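Protoporphyrinogen oxidase (PDB 3LOV) probably catalyses the FAD-dependent, oxygen-consuming oxidation of coproporphyrinogen III to coproporphyrin III in heme b biosynthesis. Local coordinates at residues A[5-10]-A[28-33]; A[93-98]-A[335-340]; A[264-269]-A[277-282]; A[379-384]-A[401-406]. All blocks are in the same frame, centred on the assembly; numbering follows the deposited sequence.

Contact 1: A[5-10]-A[28-33]; sequences KRLVIV and PDLNIT
Leu7, Ile9, Leu30 and Ile32 form the apolar centre where the first two strands of the Rossmann-type, FAD-binding sheet run parallel, joined through helix 14-26 as a beta-alpha-beta unit. The tightest carbon pair is Leu7 CB against Leu30 CD2 at 3.4 Å, inside the usual van der Waals distance. Further along, Ile9 and Ile32 lie side by side, CD1 of Ile9 3.8 Å from CG2 of Ile32, on the face that Ala20 and Ala23 of the helix cover. The parallel ladder runs past this core: Leu7 N donates to Asn31 O at 2.8 Å, Thr33 N to Leu7 O, and Ile9 N to Thr33 O, each nearly along the C=O axis. At the polar edge the Asn31 amide takes over, ND2 giving Lys5 O a 2.9 Å bond (166° at the hydrogen) from above the carbonyl plane, while the backbone Asn31 N adds a weak one. The same ND2 also bonds Ser3 O. A leucine in place of Asn31 would probably loosen the chain just before strand 6-10, since both ND2 bonds would be lost, leaving, between the segments, the weak backbone bond to Lys5 O. Arg6, bent at chi3 (65°), lays one guanidinium face over Asn31 CB, NH1 3.4 Å from it. Water 1 then accepts from Arg6 NH2 at 2.8 Å and lies 2.6 Å from Thr33 OG1.

Contact 2: A[93-98]-A[335-340]; sequences LDTGGL and RAPYSI
Strands 90-94 and 97-100 form a beta hairpin at the edge of the mixed sheet, its type I beta turn, Asp94 to Gly97, closed by Gly97 N to Asp94 O, with Asp94 N to Gly97 O returning the bond, both 3.0 Å, while the facing loop 335-340, which leads from strand 329-332 to strand 340-345 of that sheet, bends at an inverse gamma turn centred on Pro337, with Tyr338 N bonded to Ala336 O. Between hairpin and loop the main contact is a CH-pi one: Leu93 CD2 stands over one face of the Tyr338 ring, 3.8 Å from its centroid and 16° off the normal. The two side chains cross at about a right angle. Ala336 CB meets the edge of the same ring, in its plane, and also packs 3.8 Å from Asp94 C. At the turn, Thr95 CG2 rests 3.5 Å from Ala336 CA and reaches Pro337 CD. An alanine in place of Tyr338 would probably cost Leu93 its CH-pi partner and break the water link to the turn, because ring and hydroxyl would both be gone. That link is water 3, which donates to Asp94 O at 2.7 Å and lies 2.7 Å from Tyr338 OH.

Contact 3: A[264-269]-A[277-282]; sequences DGRYRL and YADYVL
Asp279 OD2 is the best-held polar atom, gripped twice: by Arg266 NH2 at 3.2 Å and by the backbone N of Arg6 in the neighbouring strand. The second carboxylate oxygen, OD1, takes Arg266 NE at 3.1 Å, so the guanidinium binds side-on with one nitrogen to each oxygen. Both bonds leave close to the guanidinium plane but reach the oxygens from above the carboxylate plane, the two planes being 26° apart; the bend at chi3 (64°) turns the arginine head to this position. The salt bridge lies at the open end of a beta hairpin whose strands are tied by a reciprocal pair, Tyr267 N to Ala278 O and Ala278 N to Tyr267 O, each 2.9 Å. On one face Arg268 runs extended alongside Tyr277, with Arg268 CG 3.8 Å from Tyr277 CE1. Water 4 joins Arg268 NH1 to Tyr277 OH. On the other, Leu269 CD1 meets Val281 CG2 tip to tip at 4.2 Å. Tyr267 OH bonds Pro433 O. Strand 259-263 flanks strand 266-270 in the small antiparallel sheet, while beyond Asp279 the chain passes into strand 280-283, beside strand 6-10 of the parallel sheet and against helix 447-463.

Contact 4: A[379-384]-A[401-406]; sequences VLQQAV and VIISRL
The Arg405 guanidinium carries the methyl CD2 of Leu380 over one face, closest at NH2 (3.5 Å) and 3.9 Å from CZ. Its nitrogens are held by residues outside the two segments: NH1 forms a salt bridge with Asp377, NH2 bonds the carbonyl of Glu375, and NE that of Val373. Bonds from all three nitrogens probably set the rotation of the group, so that one face is turned to the leucine methyl. The two side chains meet tip to tip, Arg405 extended from CG to NE and Leu380 with CG anti to the backbone N (chi1 -171°). The second flat group, the Gln381 amide, comes end-on to Val401, its NE2 3.4 Å from CG2 and its OE1 3.9 Å from CG1, so both methyls are touched by the amide end. An extended chain, with CG anti to the backbone N, carries the amide that far. These pairs pack helix 377-392 across strand 400-411, an outermost strand of the mixed sheet; the axes of the short segments stay 10.3 Å apart and are inclined at 114°, a spacing bridged by side chains. Between the two polar tips, Ile403 CG2 lies 4.0 Å from Leu380 CD2. Leu380 also touches Ala311 and Val364, on strands deeper in the sheet. At the far end of the segment, Leu406 touches the FAD.

In the fold
Contacts 1 and 3 sit at one end of the chain and touch, because strands 6-10 and 280-283 are neighbours in the parallel sheet: Val10 N lies 2.7 Å from Leu282 O, and Val8 CG2 packs on Ala278 CB. Contact 1 is largely buried and contact 3 partly so; both depend on backbone ladders with polar ends. Contacts 2 and 4 meet at the mixed sheet and helix 377-392, which belongs to contact 4 and is touched by the loop of contact 2. There methyl-to-ring, methyl-to-guanidinium and methyl-to-amide packing replaces backbone bonding; contact 2 is partly buried and contact 4 lies at the surface. Contact 2 lies about 50 Å from contact 1, centre to centre, across the chain's centre.

Contact 1: A[5-10]-A[28-33]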
loop_
_atom_site.group_PDB
_atom_site.type_symbol
_atom_site.label_atom_id
_atom_site.label_comp_id
_atom_site.label_asym_id
_atom_site.label_seq_id
_atom_site.Cartn_x
_atom_site.Cartn_y
_atom_site.Cartn_z
ATOM N N LYS A 5 -10.136 -13.746 31.289
ATOM C CA LYS A 5 -10.590 -12.979 30.118
ATOM C C LYS A 5 -9.824 -13.359 28.868
ATOM O O LYS A 5 -8.685 -13.802 28.936
ATOM C CB LYS A 5 -10.409 -11.474 30.323
ATOM C CG LYS A 5 -10.847 -10.902 31.673
ATOM C CD LYS A 5 -12.264 -10.442 31.684
ATOM C CE LYS A 5 -12.550 -9.596 32.938
ATOM N NZ LYS A 5 -13.987 -9.729 33.330
ATOM N N ARG A 6 -10.453 -13.139 27.728
ATOM C CA ARG A 6 -9.945 -13.649 26.452
ATOM C C ARG A 6 -10.023 -12.575 25.367
ATOM O O ARG A 6 -11.038 -11.875 25.215
ATOM C CB ARG A 6 -10.728 -14.884 26.038
ATOM C CG ARG A 6 -10.780 -15.974 27.140
ATOM C CD ARG A 6 -11.561 -17.215 26.697
ATOM N NE ARG A 6 -10.896 -17.900 25.595
ATOM C CZ ARG A 6 -9.815 -18.666 25.733
ATOM N NH1 ARG A 6 -9.238 -18.881 26.950
ATOM N NH2 ARG A 6 -9.302 -19.240 24.644
ATOM N N LEU A 7 -8.919 -12.446 24.639
ATOM C CA LEU A 7 -8.831 -11.615 23.450
ATOM C C LEU A 7 -8.949 -12.523 22.233
ATOM O O LEU A 7 -8.231 -13.512 22.130
ATOM C CB LEU A 7 -7.475 -10.896 23.422
ATOM C CG LEU A 7 -7.058 -10.183 22.117
ATOM C CD1 LEU A 7 -8.026 -9.076 21.767
ATOM C CD2 LEU A 7 -5.613 -9.627 22.207
ATOM N N VAL A 8 -9.847 -12.212 21.311
ATOM C CA VAL A 8 -9.860 -12.903 20.022
ATOM C C VAL A 8 -9.495 -11.867 18.957
ATOM O O VAL A 8 -10.138 -10.800 18.847
ATOM C CB VAL A 8 -11.252 -13.526 19.663
ATOM C CG1 VAL A 8 -11.204 -14.175 18.293
ATOM C CG2 VAL A 8 -11.709 -14.562 20.711
ATOM N N ILE A 9 -8.484 -12.196 18.181
ATOM C CA ILE A 9 -8.009 -11.364 17.061
ATOM C C ILE A 9 -8.562 -12.029 15.827
ATOM O O ILE A 9 -8.461 -13.272 15.700
ATOM C CB ILE A 9 -6.469 -11.348 17.020
ATOM C CG1 ILE A 9 -5.937 -10.546 18.199
ATOM C CG2 ILE A 9 -5.914 -10.803 15.651
ATOM C CD1 ILE A 9 -4.480 -10.884 18.573
ATOM N N VAL A 10 -9.185 -11.236 14.937
ATOM C CA VAL A 10 -9.826 -11.775 13.776
ATOM C C VAL A 10 -9.069 -11.304 12.501
ATOM O O VAL A 10 -8.992 -10.118 12.224
ATOM C CB VAL A 10 -11.338 -11.406 13.710
ATOM C CG1 VAL A 10 -12.007 -12.110 12.505
ATOM C CG2 VAL A 10 -12.095 -11.798 15.016
ATOM N N PRO A 28 0.546 -10.345 29.670
ATOM C CA PRO A 28 0.986 -11.698 29.977
ATOM C C PRO A 28 -0.150 -12.628 30.493
ATOM O O PRO A 28 -0.086 -13.826 30.273
ATOM C CB PRO A 28 2.057 -11.483 31.063
ATOM C CG PRO A 28 2.568 -10.102 30.806
ATOM C CD PRO A 28 1.323 -9.330 30.400
ATOM N N ASP A 29 -1.176 -12.070 31.141
ATOM C CA ASP A 29 -2.236 -12.868 31.780
ATOM C C ASP A 29 -3.473 -13.067 30.897
ATOM O O ASP A 29 -4.392 -13.753 31.310
ATOM C CB ASP A 29 -2.692 -12.218 33.098
ATOM C CG ASP A 29 -1.586 -12.179 34.167
ATOM O OD1 ASP A 29 -0.657 -13.027 34.112
ATOM O OD2 ASP A 29 -1.660 -11.302 35.071
ATOM N N LEU A 30 -3.488 -12.492 29.697
ATOM C CA LEU A 30 -4.630 -12.615 28.786
ATOM C C LEU A 30 -4.472 -13.724 27.742
ATOM O O LEU A 30 -3.453 -13.827 27.047
ATOM C CB LEU A 30 -4.849 -11.296 28.048
ATOM C CG LEU A 30 -6.227 -11.044 27.437
ATOM C CD1 LEU A 30 -7.195 -10.708 28.550
ATOM C CD2 LEU A 30 -6.127 -9.912 26.397
ATOM N N ASN A 31 -5.528 -14.516 27.609
ATOM C CA ASN A 31 -5.627 -15.583 26.619
ATOM C C ASN A 31 -5.857 -14.999 25.221
ATOM O O ASN A 31 -6.690 -14.099 25.084
ATOM C CB ASN A 31 -6.809 -16.496 26.995
ATOM C CG ASN A 31 -6.692 -17.043 28.439
ATOM O OD1 ASN A 31 -5.964 -18.029 28.674
ATOM N ND2 ASN A 31 -7.350 -16.355 29.415
ATOM N N ILE A 32 -5.167 -15.540 24.203
ATOM C CA ILE A 32 -5.174 -14.936 22.836
ATOM C C ILE A 32 -5.476 -16.008 21.829
ATOM O O ILE A 32 -4.777 -17.015 21.778
ATOM C CB ILE A 32 -3.831 -14.263 22.482
ATOM C CG1 ILE A 32 -3.542 -13.127 23.476
ATOM C CG2 ILE A 32 -3.869 -13.727 21.024
ATOM C CD1 ILE A 32 -2.082 -12.755 23.638
ATOM N N THR A 33 -6.572 -15.832 21.093
ATOM C CA THR A 33 -6.907 -16.711 19.979
ATOM C C THR A 33 -7.005 -15.875 18.708
ATOM O O THR A 33 -7.519 -14.746 18.743
ATOM C CB THR A 33 -8.225 -17.455 20.238
ATOM O OG1 THR A 33 -8.111 -18.207 21.456
ATOM C CG2 THR A 33 -8.582 -18.402 19.062
HETATM O O HOH W 1 -9.723 -20.190 22.021
HETATM O O HOH W 2 -8.864 -16.014 23.363
#

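Contact 2: A[93-98]-A[335-340]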
loop_
_atom_site.group_PDB
_atom_site.type_symbol
_atom_site.label_atom_id
_atom_site.label_comp_id
_atom_site.label_asym_id
_atom_site.label_seq_id
_atom_site.Cartn_x
_atom_site.Cartn_y
_atom_site.Cartn_z
ATOM N N LEU A 93 5.212 6.004 -18.962
ATOM C CA LEU A 93 4.609 5.658 -20.238
ATOM C C LEU A 93 3.321 6.426 -20.428
ATOM O O LEU A 93 2.377 6.297 -19.635
ATOM C CB LEU A 93 4.276 4.166 -20.279
ATOM C CG LEU A 93 3.727 3.545 -21.570
ATOM C CD1 LEU A 93 4.736 3.636 -22.723
ATOM C CD2 LEU A 93 3.415 2.094 -21.315
ATOM N N ASP A 94 3.278 7.245 -21.467
ATOM C CA ASP A 94 2.015 7.802 -21.938
ATOM C C ASP A 94 1.768 7.484 -23.415
ATOM O O ASP A 94 2.455 6.649 -24.011
ATOM C CB ASP A 94 1.981 9.291 -21.671
ATOM C CG ASP A 94 3.013 10.069 -22.462
ATOM O OD1 ASP A 94 3.634 9.555 -23.431
ATOM O OD2 ASP A 94 3.212 11.230 -22.070
ATOM N N THR A 95 0.790 8.163 -24.003
ATOM C CA THR A 95 0.401 7.883 -25.367
ATOM C C THR A 95 1.550 8.215 -26.318
ATOM O O THR A 95 1.682 7.589 -27.364
ATOM C CB THR A 95 -0.879 8.634 -25.751
ATOM O OG1 THR A 95 -0.739 10.004 -25.394
ATOM C CG2 THR A 95 -2.037 8.113 -25.004
ATOM N N GLY A 96 2.414 9.147 -25.919
ATOM C CA GLY A 96 3.606 9.475 -26.677
ATOM C C GLY A 96 4.828 8.598 -26.458
ATOM O O GLY A 96 5.911 8.947 -26.917
ATOM N N GLY A 97 4.686 7.475 -25.756
ATOM C CA GLY A 97 5.818 6.559 -25.528
ATOM C C GLY A 97 6.410 6.558 -24.118
ATOM O O GLY A 97 5.792 7.039 -23.165
ATOM N N LEU A 98 7.616 6.005 -24.004
ATOM C CA LEU A 98 8.312 5.841 -22.734
ATOM C C LEU A 98 9.258 7.017 -22.490
ATOM O O LEU A 98 10.240 7.170 -23.209
ATOM C CB LEU A 98 9.124 4.543 -22.741
ATOM C CG LEU A 98 8.804 3.383 -21.802
ATOM C CD1 LEU A 98 10.052 2.469 -21.750
ATOM C CD2 LEU A 98 8.375 3.809 -20.403
ATOM N N ARG A 335 -4.573 7.625 -19.217
ATOM C CA ARG A 335 -5.110 7.945 -20.538
ATOM C C ARG A 335 -4.572 7.081 -21.677
ATOM O O ARG A 335 -5.162 7.086 -22.749
ATOM C CB ARG A 335 -4.889 9.435 -20.881
ATOM C CG ARG A 335 -5.594 10.355 -19.932
ATOM C CD ARG A 335 -5.040 11.791 -20.004
ATOM N NE ARG A 335 -5.623 12.539 -18.902
ATOM C CZ ARG A 335 -5.281 12.395 -17.622
ATOM N NH1 ARG A 335 -4.332 11.513 -17.273
ATOM N NH2 ARG A 335 -5.890 13.122 -16.685
ATOM N N ALA A 336 -3.481 6.343 -21.460
ATOM C CA ALA A 336 -2.772 5.678 -22.573
ATOM C C ALA A 336 -3.448 4.356 -22.889
ATOM O O ALA A 336 -4.088 3.801 -22.023
ATOM C CB ALA A 336 -1.262 5.451 -22.227
ATOM N N PRO A 337 -3.270 3.813 -24.110
ATOM C CA PRO A 337 -4.009 2.578 -24.462
ATOM C C PRO A 337 -3.366 1.269 -23.972
ATOM O O PRO A 337 -2.852 0.487 -24.781
ATOM C CB PRO A 337 -4.076 2.663 -25.996
ATOM C CG PRO A 337 -2.823 3.397 -26.367
ATOM C CD PRO A 337 -2.629 4.417 -25.293
ATOM N N TYR A 338 -3.390 1.043 -22.650
ATOM C CA TYR A 338 -2.763 -0.129 -22.031
ATOM C C TYR A 338 -3.615 -0.647 -20.895
ATOM O O TYR A 338 -4.321 0.106 -20.262
ATOM C CB TYR A 338 -1.368 0.213 -21.480
ATOM C CG TYR A 338 -0.430 0.729 -22.518
ATOM C CD1 TYR A 338 0.244 -0.157 -23.354
ATOM C CD2 TYR A 338 -0.230 2.076 -22.691
ATOM C CE1 TYR A 338 1.106 0.285 -24.331
ATOM C CE2 TYR A 338 0.628 2.541 -23.679
ATOM C CZ TYR A 338 1.299 1.632 -24.494
ATOM O OH TYR A 338 2.158 2.060 -25.487
ATOM N N SER A 339 -3.538 -1.943 -20.660
ATOM C CA SER A 339 -4.134 -2.565 -19.500
ATOM C C SER A 339 -3.270 -2.417 -18.256
ATOM O O SER A 339 -3.807 -2.259 -17.166
ATOM C CB SER A 339 -4.365 -4.046 -19.793
ATOM O OG SER A 339 -5.230 -4.205 -20.910
ATOM N N ILE A 340 -1.944 -2.440 -18.391
ATOM C CA ILE A 340 -1.081 -2.325 -17.224
ATOM C C ILE A 340 -0.929 -0.891 -16.689
ATOM O O ILE A 340 -0.808 0.063 -17.457
ATOM C CB ILE A 340 0.303 -2.984 -17.430
ATOM C CG1 ILE A 340 1.184 -2.249 -18.444
ATOM C CG2 ILE A 340 0.136 -4.407 -17.872
ATOM C CD1 ILE A 340 2.545 -3.011 -18.711
HETATM O O HOH W 3 2.812 4.655 -25.745
#

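Contact 3: A[264-269]-A[277-282]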
loop_
_atom_site.group_PDB
_atom_site.type_symbol
_atom_site.label_atom_id
_atom_site.label_comp_id
_atom_site.label_asym_id
_atom_site.label_seq_id
_atom_site.Cartn_x
_atom_site.Cartn_y
_atom_site.Cartn_z
ATOM N N ASP A 264 -24.033 -11.340 27.673
ATOM C CA ASP A 264 -24.060 -10.581 28.928
ATOM C C ASP A 264 -22.729 -9.874 29.264
ATOM O O ASP A 264 -22.123 -10.094 30.330
ATOM C CB ASP A 264 -24.512 -11.515 30.077
ATOM C CG ASP A 264 -25.855 -12.231 29.769
ATOM O OD1 ASP A 264 -26.848 -11.539 29.488
ATOM O OD2 ASP A 264 -25.930 -13.485 29.795
ATOM N N GLY A 265 -22.274 -9.002 28.362
ATOM C CA GLY A 265 -21.041 -8.239 28.603
ATOM C C GLY A 265 -19.851 -8.816 27.832
ATOM O O GLY A 265 -18.912 -8.118 27.517
ATOM N N ARG A 266 -19.894 -10.100 27.537
ATOM C CA ARG A 266 -18.876 -10.751 26.731
ATOM C C ARG A 266 -19.487 -10.963 25.344
ATOM O O ARG A 266 -20.603 -10.536 25.071
ATOM C CB ARG A 266 -18.456 -12.098 27.384
ATOM C CG ARG A 266 -18.133 -12.078 28.918
ATOM C CD ARG A 266 -17.627 -13.455 29.450
ATOM N NE ARG A 266 -16.344 -13.828 28.832
ATOM C CZ ARG A 266 -15.943 -15.064 28.510
ATOM N NH1 ARG A 266 -16.678 -16.142 28.766
ATOM N NH2 ARG A 266 -14.760 -15.219 27.923
ATOM N N TYR A 267 -18.780 -11.662 24.472
ATOM C CA TYR A 267 -19.290 -11.918 23.139
ATOM C C TYR A 267 -19.154 -13.378 22.807
ATOM O O TYR A 267 -18.198 -14.044 23.226
ATOM C CB TYR A 267 -18.505 -11.051 22.121
ATOM C CG TYR A 267 -18.722 -9.585 22.359
ATOM C CD1 TYR A 267 -19.875 -8.967 21.923
ATOM C CD2 TYR A 267 -17.770 -8.812 23.032
ATOM C CE1 TYR A 267 -20.102 -7.608 22.178
ATOM C CE2 TYR A 267 -17.985 -7.473 23.267
ATOM C CZ TYR A 267 -19.161 -6.873 22.831
ATOM O OH TYR A 267 -19.379 -5.525 23.060
ATOM N N ARG A 268 -20.112 -13.858 22.036
ATOM C CA ARG A 268 -20.077 -15.170 21.504
ATOM C C ARG A 268 -19.775 -15.007 20.028
ATOM O O ARG A 268 -20.541 -14.342 19.319
ATOM C CB ARG A 268 -21.425 -15.855 21.703
ATOM C CG ARG A 268 -21.524 -17.203 21.062
ATOM C CD ARG A 268 -22.807 -17.924 21.506
ATOM N NE ARG A 268 -23.087 -19.063 20.638
ATOM C CZ ARG A 268 -23.814 -20.137 20.972
ATOM N NH1 ARG A 268 -24.354 -20.273 22.178
ATOM N NH2 ARG A 268 -24.000 -21.094 20.087
ATOM N N LEU A 269 -18.675 -15.612 19.572
ATOM C CA LEU A 269 -18.216 -15.460 18.181
ATOM C C LEU A 269 -18.515 -16.733 17.421
ATOM O O LEU A 269 -18.015 -17.804 17.761
ATOM C CB LEU A 269 -16.729 -15.112 18.135
ATOM C CG LEU A 269 -16.298 -13.646 18.276
ATOM C CD1 LEU A 269 -16.956 -12.882 19.378
ATOM C CD2 LEU A 269 -14.778 -13.609 18.478
ATOM N N TYR A 277 -15.615 -17.653 22.805
ATOM C CA TYR A 277 -16.130 -16.601 23.697
ATOM C C TYR A 277 -15.033 -15.602 23.944
ATOM O O TYR A 277 -13.881 -15.974 24.173
ATOM C CB TYR A 277 -16.681 -17.191 25.025
ATOM C CG TYR A 277 -17.895 -18.100 24.812
ATOM C CD1 TYR A 277 -19.176 -17.583 24.665
ATOM C CD2 TYR A 277 -17.746 -19.456 24.709
ATOM C CE1 TYR A 277 -20.267 -18.421 24.453
ATOM C CE2 TYR A 277 -18.817 -20.296 24.479
ATOM C CZ TYR A 277 -20.068 -19.785 24.354
ATOM O OH TYR A 277 -21.118 -20.652 24.161
ATOM N N ALA A 278 -15.360 -14.321 23.844
ATOM C CA ALA A 278 -14.334 -13.276 23.970
ATOM C C ALA A 278 -14.774 -12.117 24.867
ATOM O O ALA A 278 -15.968 -11.815 24.962
ATOM C CB ALA A 278 -13.980 -12.738 22.594
ATOM N N ASP A 279 -13.805 -11.486 25.522
ATOM C CA ASP A 279 -14.020 -10.226 26.186
ATOM C C ASP A 279 -13.570 -9.080 25.274
ATOM O O ASP A 279 -14.230 -8.051 25.228
ATOM C CB ASP A 279 -13.269 -10.225 27.494
ATOM C CG ASP A 279 -13.689 -11.390 28.360
ATOM O OD1 ASP A 279 -14.699 -11.240 29.077
ATOM O OD2 ASP A 279 -13.092 -12.480 28.211
ATOM N N TYR A 280 -12.456 -9.276 24.553
ATOM C CA TYR A 280 -11.935 -8.264 23.633
ATOM C C TYR A 280 -11.855 -8.864 22.252
ATOM O O TYR A 280 -11.452 -10.016 22.098
ATOM C CB TYR A 280 -10.578 -7.789 24.108
ATOM C CG TYR A 280 -10.601 -7.376 25.550
ATOM C CD1 TYR A 280 -11.240 -6.188 25.959
ATOM C CD2 TYR A 280 -10.038 -8.182 26.528
ATOM C CE1 TYR A 280 -11.279 -5.820 27.321
ATOM C CE2 TYR A 280 -10.078 -7.817 27.880
ATOM C CZ TYR A 280 -10.692 -6.646 28.265
ATOM O OH TYR A 280 -10.709 -6.337 29.598
ATOM N N VAL A 281 -12.302 -8.101 21.260
ATOM C CA VAL A 281 -12.248 -8.525 19.880
ATOM C C VAL A 281 -11.496 -7.466 19.057
ATOM O O VAL A 281 -11.870 -6.281 19.101
ATOM C CB VAL A 281 -13.660 -8.729 19.297
ATOM C CG1 VAL A 281 -13.581 -9.354 17.867
ATOM C CG2 VAL A 281 -14.518 -9.592 20.226
ATOM N N LEU A 282 -10.455 -7.889 18.332
ATOM C CA LEU A 282 -9.760 -7.024 17.367
ATOM C C LEU A 282 -10.084 -7.533 15.967
ATOM O O LEU A 282 -9.661 -8.630 15.561
ATOM C CB LEU A 282 -8.231 -6.915 17.618
ATOM C CG LEU A 282 -7.454 -5.871 16.747
ATOM C CD1 LEU A 282 -7.757 -4.371 17.084
ATOM C CD2 LEU A 282 -5.953 -6.091 16.847
HETATM O O HOH W 4 -23.252 -19.479 24.698
#

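Contact 4: A[379-384]-A[401-406]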
loop_
_atom_site.group_PDB
_atom_site.type_symbol
_atom_site.label_atom_id
_atom_site.label_comp_id
_atom_site.label_asym_id
_atom_site.label_seq_id
_atom_site.Cartn_x
_atom_site.Cartn_y
_atom_site.Cartn_z
ATOM N N VAL A 379 -6.884 -14.509 -20.293
ATOM C CA VAL A 379 -7.231 -13.153 -20.738
ATOM C C VAL A 379 -6.348 -12.062 -20.078
ATOM O O VAL A 379 -5.905 -11.122 -20.732
ATOM C CB VAL A 379 -8.722 -12.863 -20.509
ATOM C CG1 VAL A 379 -9.017 -11.425 -20.738
ATOM C CG2 VAL A 379 -9.570 -13.713 -21.438
ATOM N N LEU A 380 -6.095 -12.204 -18.783
ATOM C CA LEU A 380 -5.206 -11.298 -18.035
ATOM C C LEU A 380 -3.764 -11.383 -18.565
ATOM O O LEU A 380 -3.114 -10.390 -18.837
ATOM C CB LEU A 380 -5.248 -11.684 -16.563
ATOM C CG LEU A 380 -4.599 -10.832 -15.488
ATOM C CD1 LEU A 380 -4.944 -9.329 -15.657
ATOM C CD2 LEU A 380 -5.080 -11.358 -14.145
ATOM N N GLN A 381 -3.282 -12.596 -18.735
ATOM C CA GLN A 381 -1.952 -12.802 -19.252
ATOM C C GLN A 381 -1.776 -12.233 -20.661
ATOM O O GLN A 381 -0.781 -11.567 -20.953
ATOM C CB GLN A 381 -1.663 -14.285 -19.289
ATOM C CG GLN A 381 -0.343 -14.605 -19.917
ATOM C CD GLN A 381 0.142 -15.946 -19.486
ATOM O OE1 GLN A 381 -0.425 -16.553 -18.569
ATOM N NE2 GLN A 381 1.194 -16.433 -20.141
ATOM N N GLN A 382 -2.759 -12.485 -21.518
ATOM C CA GLN A 382 -2.692 -12.027 -22.899
ATOM C C GLN A 382 -2.668 -10.483 -22.970
ATOM O O GLN A 382 -1.862 -9.910 -23.693
ATOM C CB GLN A 382 -3.847 -12.645 -23.721
ATOM C CG GLN A 382 -3.891 -12.250 -25.210
ATOM C CD GLN A 382 -2.558 -12.450 -25.929
ATOM O OE1 GLN A 382 -2.146 -11.606 -26.729
ATOM N NE2 GLN A 382 -1.873 -13.554 -25.633
ATOM N N ALA A 383 -3.510 -9.819 -22.177
ATOM C CA ALA A 383 -3.521 -8.363 -22.121
ATOM C C ALA A 383 -2.160 -7.817 -21.664
ATOM O O ALA A 383 -1.622 -6.896 -22.273
ATOM C CB ALA A 383 -4.622 -7.880 -21.180
ATOM N N VAL A 384 -1.617 -8.388 -20.593
ATOM C CA VAL A 384 -0.309 -7.954 -20.082
ATOM C C VAL A 384 0.778 -8.177 -21.156
ATOM O O VAL A 384 1.630 -7.302 -21.386
ATOM C CB VAL A 384 0.066 -8.653 -18.724
ATOM C CG1 VAL A 384 1.564 -8.416 -18.353
ATOM C CG2 VAL A 384 -0.789 -8.140 -17.597
ATOM N N VAL A 401 4.892 -17.685 -15.860
ATOM C CA VAL A 401 4.067 -16.566 -15.451
ATOM C C VAL A 401 3.437 -16.867 -14.091
ATOM O O VAL A 401 2.977 -17.956 -13.864
ATOM C CB VAL A 401 3.027 -16.216 -16.548
ATOM C CG1 VAL A 401 2.247 -14.981 -16.195
ATOM C CG2 VAL A 401 3.741 -15.993 -17.859
ATOM N N ILE A 402 3.470 -15.898 -13.173
ATOM C CA ILE A 402 2.892 -16.041 -11.829
ATOM C C ILE A 402 1.878 -14.914 -11.689
ATOM O O ILE A 402 2.236 -13.713 -11.740
ATOM C CB ILE A 402 3.985 -15.938 -10.700
ATOM C CG1 ILE A 402 5.103 -16.992 -10.899
ATOM C CG2 ILE A 402 3.336 -16.045 -9.250
ATOM C CD1 ILE A 402 6.567 -16.570 -10.335
ATOM N N ILE A 403 0.606 -15.301 -11.554
ATOM C CA ILE A 403 -0.519 -14.383 -11.453
ATOM C C ILE A 403 -1.072 -14.375 -10.017
ATOM O O ILE A 403 -1.306 -15.421 -9.445
ATOM C CB ILE A 403 -1.660 -14.793 -12.432
ATOM C CG1 ILE A 403 -1.262 -14.522 -13.892
ATOM C CG2 ILE A 403 -2.927 -14.038 -12.133
ATOM C CD1 ILE A 403 -2.253 -15.144 -14.906
ATOM N N SER A 404 -1.242 -13.202 -9.437
ATOM C CA SER A 404 -1.824 -13.073 -8.103
ATOM C C SER A 404 -2.880 -11.993 -8.143
ATOM O O SER A 404 -2.788 -11.064 -8.939
ATOM C CB SER A 404 -0.755 -12.707 -7.092
ATOM O OG SER A 404 0.323 -13.616 -7.205
ATOM N N ARG A 405 -3.906 -12.140 -7.318
ATOM C CA ARG A 405 -5.083 -11.261 -7.368
ATOM C C ARG A 405 -5.382 -10.798 -5.959
ATOM O O ARG A 405 -5.549 -11.617 -5.066
ATOM C CB ARG A 405 -6.321 -11.986 -7.940
ATOM C CG ARG A 405 -6.275 -12.246 -9.457
ATOM C CD ARG A 405 -7.497 -13.036 -9.937
ATOM N NE ARG A 405 -7.511 -13.211 -11.388
ATOM C CZ ARG A 405 -6.880 -14.171 -12.046
ATOM N NH1 ARG A 405 -6.165 -15.077 -11.388
ATOM N NH2 ARG A 405 -6.982 -14.240 -13.375
ATOM N N LEU A 406 -5.445 -9.487 -5.780
ATOM C CA LEU A 406 -5.708 -8.873 -4.495
ATOM C C LEU A 406 -7.050 -8.164 -4.589
ATOM O O LEU A 406 -7.117 -6.968 -4.973
ATOM C CB LEU A 406 -4.570 -7.935 -4.157
ATOM C CG LEU A 406 -3.217 -8.678 -4.110
ATOM C CD1 LEU A 406 -2.392 -8.567 -5.443
ATOM C CD2 LEU A 406 -2.444 -8.153 -2.965
#